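Local coordinates for putative aldolase (Bacteroides vulgatus ATCC 8482, PDB 3DXI), which is of unknown function but folds as a closed eight-stranded parallel beta/alpha barrel, the TIM-barrel scaffold of the HMGL-like family to which this putative aldolase belongs, at residues T17-N22 / V43-K48; E88-L93 / I117-A122; M135-W140 / K175-E180. All coordinates share one frame; numbering follows the deposited sequence.

Overall arrangement
All three contacts belong to one parallel eight-stranded barrel and follow one another along the chain without interleaving. Contact 1 lies where the loop after helix 9-13 meets the end of strand 40-45; contact 2 joins helices 90-94 and 113-124; contact 3 joins the loop after strand 129-134 to helix 171-184. Contacts 1 and 2, centres about 20 Å apart, touch directly: Lys48 NZ forms a salt bridge with Asp89 OD2 (3.0 Å), and Arg46 NE probably hydrogen-bonds to Leu93 O (2.7 Å). Contact 3 lies across the chain's centre from contact 1, about 29 Å away centre to centre. From contact 2 its centre is about 26 Å away, with nearest atoms about 12 Å apart.

Contact 1 (T17-N22 / V43-K48); sequences TNWDFN and VGYRNK
Trp19 and Tyr45 make this contact with their rings, and everything tight in it is aromatic. The two meet as an offset edge-to-face (T-shaped) pair: Tyr45 turns its edge toward the five-membered ring of Trp19, the planes stand at 83°, and the centroids are 5.5 Å apart. CG of Tyr45 is anti to its carbonyl carbon (chi1 -69°), which carries the ring toward the indole. The closest approach runs along one side of the tyrosine, where Trp19 NE1 is 3.6 Å from Tyr45 CE2, with NE1 lying in the plane of the phenol at its edge. Behind it, Trp19 CE2 comes within 4.0 Å of the same Tyr45 CE2. The indole N-H is not spent on the tyrosine: it hydrogen-bonds to Arg11 O, which fixes the rotation of the indole. Arg11 thus touches both rings' polar groups, though its guanidinium makes only a weak bond, through NH1, with Tyr45 OH. In the barrel, Tyr45 lies late in strand 40-45, toward the side from which the beta-to-alpha loops leave, and Trp19 comes from the loop that follows helix 9-13. That loop reverses in a type I' turn from Thr17 to Asp20, closed by Asp20 N to Thr17 O at 3.0 Å. Asn18 and Trp19 occupy its two central positions with left-handed backbone angles. Thr17 OG1 braces the turn by donating to Asp20 O at 2.9 Å, and the same hydroxyl rests over the rim of one face of Phe21. Away from the rings the contact thins out quickly, and only 89 Å² is buried in all. Tyr45 is buried, but Trp19 is partly exposed, and its neighbour in the turn, Asn18, is exposed in the assembly.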
loop_
_atom_site.group_PDB
_atom_site.type_symbol
_atom_site.label_atom_id
_atom_site.label_comp_id
_atom_site.label_asym_id
_atom_site.label_seq_id
_atom_site.Cartn_x
_atom_site.Cartn_y
_atom_site.Cartn_z
ATOM N N THR A 17 18.310 6.203 -13.456
ATOM C CA THR A 17 19.434 7.106 -13.700
ATOM C C THR A 17 20.654 6.454 -14.342
ATOM O O THR A 17 21.751 7.013 -14.296
ATOM C CB THR A 17 19.887 7.729 -12.377
ATOM O OG1 THR A 17 20.407 6.695 -11.531
ATOM C CG2 THR A 17 18.707 8.399 -11.675
ATOM N N ASN A 18 20.462 5.286 -14.948
ATOM C CA ASN A 18 21.557 4.541 -15.561
ATOM C C ASN A 18 22.520 4.134 -14.460
ATOM O O ASN A 18 23.712 3.953 -14.714
ATOM C CB ASN A 18 22.318 5.390 -16.579
ATOM C CG ASN A 18 21.450 5.850 -17.720
ATOM O OD1 ASN A 18 20.658 5.078 -18.260
ATOM N ND2 ASN A 18 21.606 7.112 -18.109
ATOM N N TRP A 19 22.001 4.004 -13.241
ATOM C CA TRP A 19 22.815 3.629 -12.092
ATOM C C TRP A 19 23.879 4.673 -11.764
ATOM O O TRP A 19 24.913 4.367 -11.172
ATOM C CB TRP A 19 23.455 2.255 -12.325
ATOM C CG TRP A 19 22.467 1.146 -12.134
ATOM C CD1 TRP A 19 22.125 0.548 -10.951
ATOM C CD2 TRP A 19 21.602 0.585 -13.132
ATOM N NE1 TRP A 19 21.095 -0.339 -11.149
ATOM C CE2 TRP A 19 20.754 -0.337 -12.477
ATOM C CE3 TRP A 19 21.455 0.779 -14.513
ATOM C CZ2 TRP A 19 19.774 -1.069 -13.161
ATOM C CZ3 TRP A 19 20.481 0.052 -15.191
ATOM C CH2 TRP A 19 19.651 -0.859 -14.513
ATOM N N ASP A 20 23.626 5.912 -12.167
ATOM C CA ASP A 20 24.548 6.990 -11.855
ATOM C C ASP A 20 23.973 7.733 -10.667
ATOM O O ASP A 20 22.791 8.064 -10.640
ATOM C CB ASP A 20 24.718 7.952 -13.032
ATOM C CG ASP A 20 25.691 7.431 -14.077
ATOM O OD1 ASP A 20 26.815 7.027 -13.690
ATOM O OD2 ASP A 20 25.331 7.433 -15.278
ATOM N N PHE A 21 24.819 7.958 -9.673
ATOM C CA PHE A 21 24.439 8.672 -8.469
ATOM C C PHE A 21 25.664 9.473 -8.081
ATOM O O PHE A 21 26.755 8.920 -7.949
ATOM C CB PHE A 21 24.082 7.698 -7.344
ATOM C CG PHE A 21 22.781 6.970 -7.552
ATOM C CD1 PHE A 21 21.568 7.649 -7.478
ATOM C CD2 PHE A 21 22.769 5.605 -7.818
ATOM C CE1 PHE A 21 20.359 6.972 -7.664
ATOM C CE2 PHE A 21 21.571 4.923 -8.005
ATOM C CZ PHE A 21 20.361 5.610 -7.927
ATOM N N ASN A 22 25.485 10.778 -7.924
ATOM C CA ASN A 22 26.577 11.666 -7.550
ATOM C C ASN A 22 26.976 11.403 -6.095
ATOM O O ASN A 22 26.152 10.958 -5.291
ATOM C CB ASN A 22 26.129 13.112 -7.762
ATOM C CG ASN A 22 25.832 13.413 -9.231
ATOM O OD1 ASN A 22 24.935 14.199 -9.556
ATOM N ND2 ASN A 22 26.597 12.793 -10.124
ATOM N N VAL A 43 24.594 -2.153 -2.795
ATOM C CA VAL A 43 24.860 -0.902 -3.487
ATOM C C VAL A 43 24.908 -0.898 -5.009
ATOM O O VAL A 43 24.905 0.175 -5.625
ATOM C CB VAL A 43 26.170 -0.295 -2.959
ATOM C CG1 VAL A 43 26.074 -0.108 -1.439
ATOM C CG2 VAL A 43 27.340 -1.208 -3.308
ATOM N N GLY A 44 24.960 -2.073 -5.625
ATOM C CA GLY A 44 25.008 -2.101 -7.074
ATOM C C GLY A 44 25.362 -3.433 -7.691
ATOM O O GLY A 44 25.424 -4.459 -7.012
ATOM N N TYR A 45 25.596 -3.401 -8.997
ATOM C CA TYR A 45 25.948 -4.579 -9.775
ATOM C C TYR A 45 27.427 -4.566 -10.129
ATOM O O TYR A 45 28.095 -3.530 -10.045
ATOM C CB TYR A 45 25.176 -4.588 -11.102
ATOM C CG TYR A 45 23.683 -4.821 -11.005
ATOM C CD1 TYR A 45 23.163 -6.115 -11.001
ATOM C CD2 TYR A 45 22.791 -3.750 -10.931
ATOM C CE1 TYR A 45 21.789 -6.342 -10.929
ATOM C CE2 TYR A 45 21.406 -3.961 -10.855
ATOM C CZ TYR A 45 20.918 -5.262 -10.856
ATOM O OH TYR A 45 19.571 -5.497 -10.781
ATOM N N ARG A 46 27.921 -5.741 -10.511
ATOM C CA ARG A 46 29.274 -5.909 -11.014
ATOM C C ARG A 46 28.898 -6.479 -12.389
ATOM O O ARG A 46 28.063 -7.376 -12.481
ATOM C CB ARG A 46 30.078 -6.923 -10.190
ATOM C CG ARG A 46 30.683 -6.371 -8.893
ATOM C CD ARG A 46 31.786 -5.334 -9.138
ATOM N NE ARG A 46 33.065 -5.925 -9.540
ATOM C CZ ARG A 46 34.164 -5.222 -9.824
ATOM N NH1 ARG A 46 34.148 -3.894 -9.748
ATOM N NH2 ARG A 46 35.278 -5.841 -10.201
ATOM N N ASN A 47 29.475 -5.944 -13.454
ATOM C CA ASN A 47 29.129 -6.396 -14.797
ATOM C C ASN A 47 30.307 -6.428 -15.745
ATOM O O ASN A 47 31.335 -5.809 -15.499
ATOM C CB ASN A 47 28.093 -5.450 -15.424
ATOM C CG ASN A 47 26.664 -5.940 -15.282
ATOM O OD1 ASN A 47 25.829 -5.271 -14.674
ATOM N ND2 ASN A 47 26.370 -7.097 -15.863
ATOM N N LYS A 48 30.127 -7.149 -16.843
ATOM C CA LYS A 48 31.123 -7.210 -17.898
ATOM C C LYS A 48 30.704 -6.026 -18.774
ATOM O O LYS A 48 29.604 -5.509 -18.617
ATOM C CB LYS A 48 31.008 -8.534 -18.656
ATOM C CG LYS A 48 31.407 -9.744 -17.806
ATOM C CD LYS A 48 31.274 -11.064 -18.568
ATOM C CE LYS A 48 29.825 -11.415 -18.854
ATOM N NZ LYS A 48 29.687 -12.785 -19.445
#

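Contact 2 (E88-L93 / I117-A122); sequences EDLNHL and IVLAKA
Leu90 meets Leu119 and Ala122 through its two methyl groups, one for each neighbour at closest approach. Its CD2 lies 3.6 Å from Leu119 CD1, while its CD1 is pressed to 3.4 Å from Ala122 CB, closer than two methyls usually come. Leu119 CD1 also reaches Leu90 CD1, at 3.7 Å, and Leu90 CG, at 3.8 Å, so this single methyl beds against the fork of the opposing leucine. Leu119 does not start out facing its partner. Its CG stands opposite the backbone N (chi1 -169°) and, with chi2 near 62°, this turns the CD1 branch to Leu90. Ala122, one helical turn on, points its CB toward the other segment; the backbones are 8.0 Å apart between Leu90 CA and Ala122 CA, the nearest CA pair, consistent with so short a side chain. In the next shell, Thr85 from the preceding loop touches both Leu119 and Leu93. Asp89, beside Leu90, takes a hydrogen bond from Thr86 OG1. On the far side of helix 113-124, Ala120 packs on Val130 and Phe132 of strand 129-134, seating this helix on the barrel wall. No hydrogen bond or charge pair crosses between 88-93 and 117-122, which implies cohesion by dispersion and exclusion of water from methyl groups, with little directional preference.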
loop_
_atom_site.group_PDB
_atom_site.type_symbol
_atom_site.label_atom_id
_atom_site.label_comp_id
_atom_site.label_asym_id
_atom_site.label_seq_id
_atom_site.Cartn_x
_atom_site.Cartn_y
_atom_site.Cartn_z
ATOM N N GLU A 88 33.780 -18.771 -15.411
ATOM C CA GLU A 88 34.983 -18.175 -15.977
ATOM C C GLU A 88 35.028 -16.648 -15.828
ATOM O O GLU A 88 36.101 -16.049 -15.901
ATOM C CB GLU A 88 35.101 -18.545 -17.463
ATOM C CG GLU A 88 35.348 -20.035 -17.741
ATOM C CD GLU A 88 34.213 -20.942 -17.285
ATOM O OE1 GLU A 88 33.053 -20.713 -17.695
ATOM O OE2 GLU A 88 34.483 -21.895 -16.519
ATOM N N ASP A 89 33.873 -16.018 -15.617
ATOM C CA ASP A 89 33.814 -14.556 -15.467
ATOM C C ASP A 89 34.071 -14.066 -14.045
ATOM O O ASP A 89 34.357 -12.885 -13.832
ATOM C CB ASP A 89 32.445 -14.015 -15.900
ATOM C CG ASP A 89 32.120 -14.319 -17.344
ATOM O OD1 ASP A 89 32.970 -14.051 -18.217
ATOM O OD2 ASP A 89 31.003 -14.817 -17.608
ATOM N N LEU A 90 33.970 -14.968 -13.074
ATOM C CA LEU A 90 34.149 -14.602 -11.674
ATOM C C LEU A 90 35.460 -13.921 -11.305
ATOM O O LEU A 90 35.472 -13.039 -10.441
ATOM C CB LEU A 90 33.933 -15.831 -10.785
ATOM C CG LEU A 90 32.534 -16.447 -10.895
ATOM C CD1 LEU A 90 32.409 -17.620 -9.932
ATOM C CD2 LEU A 90 31.486 -15.386 -10.590
ATOM N N ASN A 91 36.560 -14.306 -11.947
ATOM C CA ASN A 91 37.849 -13.691 -11.629
ATOM C C ASN A 91 37.859 -12.175 -11.805
ATOM O O ASN A 91 38.202 -11.438 -10.879
ATOM C CB ASN A 91 38.973 -14.304 -12.471
ATOM C CG ASN A 91 39.490 -15.608 -11.891
ATOM O OD1 ASN A 91 39.891 -15.672 -10.723
ATOM N ND2 ASN A 91 39.487 -16.658 -12.707
ATOM N N HIS A 92 37.477 -11.697 -12.981
ATOM C CA HIS A 92 37.488 -10.260 -13.186
ATOM C C HIS A 92 36.373 -9.555 -12.427
ATOM O O HIS A 92 36.553 -8.436 -11.954
ATOM C CB HIS A 92 37.375 -9.911 -14.666
ATOM C CG HIS A 92 37.703 -8.480 -14.958
ATOM N ND1 HIS A 92 37.316 -7.844 -16.119
ATOM C CD2 HIS A 92 38.384 -7.560 -14.233
ATOM C CE1 HIS A 92 37.742 -6.593 -16.095
ATOM N NE2 HIS A 92 38.393 -6.395 -14.962
ATOM N N LEU A 93 35.223 -10.215 -12.305
ATOM C CA LEU A 93 34.077 -9.633 -11.609
ATOM C C LEU A 93 34.213 -9.512 -10.093
ATOM O O LEU A 93 33.871 -8.477 -9.516
ATOM C CB LEU A 93 32.806 -10.436 -11.915
ATOM C CG LEU A 93 32.241 -10.414 -13.335
ATOM C CD1 LEU A 93 31.120 -11.431 -13.461
ATOM C CD2 LEU A 93 31.736 -9.018 -13.654
ATOM N N ILE A 117 23.946 -22.856 -8.932
ATOM C CA ILE A 117 24.610 -23.534 -7.818
ATOM C C ILE A 117 26.096 -23.722 -8.114
ATOM O O ILE A 117 26.932 -23.664 -7.211
ATOM C CB ILE A 117 23.954 -24.911 -7.521
ATOM C CG1 ILE A 117 22.538 -24.696 -6.979
ATOM C CG2 ILE A 117 24.811 -25.703 -6.518
ATOM C CD1 ILE A 117 21.743 -25.968 -6.772
ATOM N N VAL A 118 26.411 -23.949 -9.386
ATOM C CA VAL A 118 27.789 -24.118 -9.826
ATOM C C VAL A 118 28.512 -22.791 -9.614
ATOM O O VAL A 118 29.645 -22.747 -9.136
ATOM C CB VAL A 118 27.850 -24.479 -11.332
ATOM C CG1 VAL A 118 29.293 -24.435 -11.819
ATOM C CG2 VAL A 118 27.227 -25.862 -11.568
ATOM N N LEU A 119 27.841 -21.706 -9.981
ATOM C CA LEU A 119 28.397 -20.367 -9.837
ATOM C C LEU A 119 28.600 -20.066 -8.352
ATOM O O LEU A 119 29.690 -19.657 -7.929
ATOM C CB LEU A 119 27.438 -19.348 -10.458
ATOM C CG LEU A 119 27.919 -17.913 -10.667
ATOM C CD1 LEU A 119 29.094 -17.903 -11.638
ATOM C CD2 LEU A 119 26.769 -17.072 -11.214
ATOM N N ALA A 120 27.548 -20.288 -7.567
ATOM C CA ALA A 120 27.584 -20.043 -6.124
ATOM C C ALA A 120 28.746 -20.763 -5.462
ATOM O O ALA A 120 29.468 -20.180 -4.659
ATOM C CB ALA A 120 26.277 -20.482 -5.491
ATOM N N LYS A 121 28.918 -22.036 -5.803
ATOM C CA LYS A 121 29.991 -22.846 -5.246
ATOM C C LYS A 121 31.341 -22.174 -5.477
ATOM O O LYS A 121 32.169 -22.099 -4.568
ATOM C CB LYS A 121 29.971 -24.235 -5.888
ATOM C CG LYS A 121 30.708 -25.300 -5.103
ATOM C CD LYS A 121 30.262 -26.686 -5.555
ATOM C CE LYS A 121 30.759 -27.770 -4.609
ATOM N NZ LYS A 121 30.079 -29.071 -4.881
ATOM N N ALA A 122 31.557 -21.676 -6.693
ATOM C CA ALA A 122 32.811 -21.002 -7.026
ATOM C C ALA A 122 32.980 -19.697 -6.237
ATOM O O ALA A 122 34.073 -19.377 -5.776
ATOM C CB ALA A 122 32.868 -20.719 -8.529
#

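Contact 3 (M135-W140 / K175-E180); sequences MYMSKW and KNLLKE
In this barrel the loop leaving strand 129-134 packs against the helix that follows the next strand, closing on Leu177 of helix 171-184. The leucine sends its two branches to different partners. CD1 meets the end of Met137, a selenomethionine, with CE only 3.4 Å away, tighter than ordinary methyl contact; it also lies 3.5 Å from Met137 O. CD2 makes a looser approach to the indole, 4.5 Å from Trp140 CE3. Met137 has its CG between the backbone N and the carbonyl carbon (chi1 65°), and a bend about the CG-SE bond (chi3 -75°) brings the terminal CE onto Leu177. The loop itself is compact. Met137 CA sits 3.3 Å above one face of Trp140, toward the rim, and Trp140 NE1 donates to Met135 O at 3.1 Å with an N-H...O angle of 155°. The donor is tilted well out of the carbonyl plane, but the bond still pins the indole against its own loop and satisfies its one N-H. Across the segments themselves there are no hydrogen bonds. Further out, Trp140 meets the rings of Phe146 and Phe160, and both Trp140 and Met137 touch Met162 of strand 159-163. Met137 also reaches Phe191 of strand 189-192, on which helix 171-184 packs, Leu178 against Val189.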
loop_
_atom_site.group_PDB
_atom_site.type_symbol
_atom_site.label_atom_id
_atom_site.label_comp_id
_atom_site.label_asym_id
_atom_site.label_seq_id
_atom_site.Cartn_x
_atom_site.Cartn_y
_atom_site.Cartn_z
HETATM N N MSE A 135 13.856 -15.578 -8.687
HETATM C CA MSE A 135 12.666 -14.934 -9.229
HETATM C C MSE A 135 11.463 -15.848 -9.396
HETATM O O MSE A 135 11.565 -17.066 -9.277
HETATM C CB MSE A 135 13.005 -14.320 -10.586
HETATM C CG MSE A 135 14.350 -13.626 -10.606
HETATM SE SE MSE A 135 14.846 -12.901 -12.332
HETATM C CE MSE A 135 14.447 -14.407 -13.465
ATOM N N TYR A 136 10.320 -15.224 -9.671
ATOM C CA TYR A 136 9.052 -15.904 -9.902
ATOM C C TYR A 136 8.626 -16.908 -8.839
ATOM O O TYR A 136 8.305 -18.050 -9.158
ATOM C CB TYR A 136 9.080 -16.605 -11.260
ATOM C CG TYR A 136 9.761 -15.801 -12.342
ATOM C CD1 TYR A 136 9.376 -14.489 -12.619
ATOM C CD2 TYR A 136 10.799 -16.352 -13.083
ATOM C CE1 TYR A 136 10.018 -13.744 -13.613
ATOM C CE2 TYR A 136 11.441 -15.626 -14.070
ATOM C CZ TYR A 136 11.050 -14.324 -14.333
ATOM O OH TYR A 136 11.699 -13.612 -15.316
HETATM N N MSE A 137 8.599 -16.482 -7.583
HETATM C CA MSE A 137 8.189 -17.375 -6.511
HETATM C C MSE A 137 6.733 -17.806 -6.724
HETATM O O MSE A 137 6.275 -18.777 -6.134
HETATM C CB MSE A 137 8.343 -16.678 -5.157
HETATM C CG MSE A 137 7.428 -15.480 -4.952
HETATM SE SE MSE A 137 7.898 -14.465 -3.357
HETATM C CE MSE A 137 7.177 -15.682 -2.032
ATOM N N SER A 138 6.008 -17.075 -7.564
ATOM C CA SER A 138 4.606 -17.399 -7.841
ATOM C C SER A 138 4.470 -18.598 -8.784
ATOM O O SER A 138 3.356 -19.032 -9.083
ATOM C CB SER A 138 3.899 -16.209 -8.480
ATOM O OG SER A 138 4.396 -15.988 -9.790
ATOM N N LYS A 139 5.595 -19.125 -9.258
ATOM C CA LYS A 139 5.568 -20.262 -10.174
ATOM C C LYS A 139 6.232 -21.509 -9.593
ATOM O O LYS A 139 6.153 -22.592 -10.181
ATOM C CB LYS A 139 6.260 -19.886 -11.489
ATOM C CG LYS A 139 5.679 -18.661 -12.172
ATOM C CD LYS A 139 6.343 -18.400 -13.514
ATOM C CE LYS A 139 5.717 -17.190 -14.209
ATOM N NZ LYS A 139 6.255 -16.962 -15.588
ATOM N N TRP A 140 6.871 -21.349 -8.437
ATOM C CA TRP A 140 7.584 -22.435 -7.769
ATOM C C TRP A 140 6.789 -23.707 -7.494
ATOM O O TRP A 140 7.206 -24.796 -7.881
ATOM C CB TRP A 140 8.172 -21.932 -6.450
ATOM C CG TRP A 140 9.269 -20.907 -6.602
ATOM C CD1 TRP A 140 9.707 -20.321 -7.763
ATOM C CD2 TRP A 140 10.034 -20.321 -5.546
ATOM N NE1 TRP A 140 10.693 -19.401 -7.486
ATOM C CE2 TRP A 140 10.915 -19.383 -6.134
ATOM C CE3 TRP A 140 10.061 -20.497 -4.155
ATOM C CZ2 TRP A 140 11.813 -18.620 -5.374
ATOM C CZ3 TRP A 140 10.952 -19.737 -3.402
ATOM C CH2 TRP A 140 11.817 -18.809 -4.017
ATOM N N LYS A 175 3.335 -17.204 3.363
ATOM C CA LYS A 175 3.444 -18.132 4.491
ATOM C C LYS A 175 3.695 -19.547 3.992
ATOM O O LYS A 175 4.612 -20.223 4.449
ATOM C CB LYS A 175 2.159 -18.151 5.328
ATOM C CG LYS A 175 1.928 -16.924 6.176
ATOM C CD LYS A 175 0.597 -17.011 6.922
ATOM C CE LYS A 175 0.586 -18.157 7.921
ATOM N NZ LYS A 175 1.594 -17.958 9.002
ATOM N N ASN A 176 2.859 -19.993 3.061
ATOM C CA ASN A 176 2.967 -21.340 2.511
ATOM C C ASN A 176 4.330 -21.614 1.885
ATOM O O ASN A 176 4.949 -22.644 2.156
ATOM C CB ASN A 176 1.868 -21.574 1.473
ATOM C CG ASN A 176 1.980 -22.927 0.803
ATOM O OD1 ASN A 176 1.822 -23.965 1.444
ATOM N ND2 ASN A 176 2.264 -22.922 -0.493
ATOM N N LEU A 177 4.791 -20.691 1.047
ATOM C CA LEU A 177 6.078 -20.846 0.382
ATOM C C LEU A 177 7.236 -20.860 1.374
ATOM O O LEU A 177 8.190 -21.618 1.207
ATOM C CB LEU A 177 6.271 -19.735 -0.650
ATOM C CG LEU A 177 5.424 -19.887 -1.916
ATOM C CD1 LEU A 177 5.540 -18.627 -2.761
ATOM C CD2 LEU A 177 5.886 -21.112 -2.697
ATOM N N LEU A 178 7.156 -20.025 2.407
ATOM C CA LEU A 178 8.210 -19.992 3.410
ATOM C C LEU A 178 8.255 -21.365 4.081
ATOM O O LEU A 178 9.318 -21.973 4.197
ATOM C CB LEU A 178 7.929 -18.898 4.444
ATOM C CG LEU A 178 8.904 -18.778 5.622
ATOM C CD1 LEU A 178 10.334 -18.652 5.106
ATOM C CD2 LEU A 178 8.524 -17.573 6.475
ATOM N N LYS A 179 7.092 -21.853 4.510
ATOM C CA LYS A 179 6.997 -23.163 5.152
ATOM C C LYS A 179 7.551 -24.249 4.230
ATOM O O LYS A 179 8.228 -25.175 4.681
ATOM C CB LYS A 179 5.545 -23.489 5.494
ATOM C CG LYS A 179 4.916 -22.570 6.529
ATOM C CD LYS A 179 3.438 -22.914 6.731
ATOM C CE LYS A 179 2.768 -21.976 7.737
ATOM N NZ LYS A 179 1.286 -22.192 7.797
ATOM N N GLU A 180 7.264 -24.136 2.935
ATOM C CA GLU A 180 7.753 -25.112 1.963
ATOM C C GLU A 180 9.270 -25.084 1.838
ATOM O O GLU A 180 9.920 -26.127 1.880
ATOM C CB GLU A 180 7.123 -24.863 0.589
ATOM C CG GLU A 180 5.731 -25.436 0.455
ATOM C CD GLU A 180 5.729 -26.939 0.603
ATOM O OE1 GLU A 180 6.282 -27.621 -0.282
ATOM O OE2 GLU A 180 5.192 -27.442 1.607
#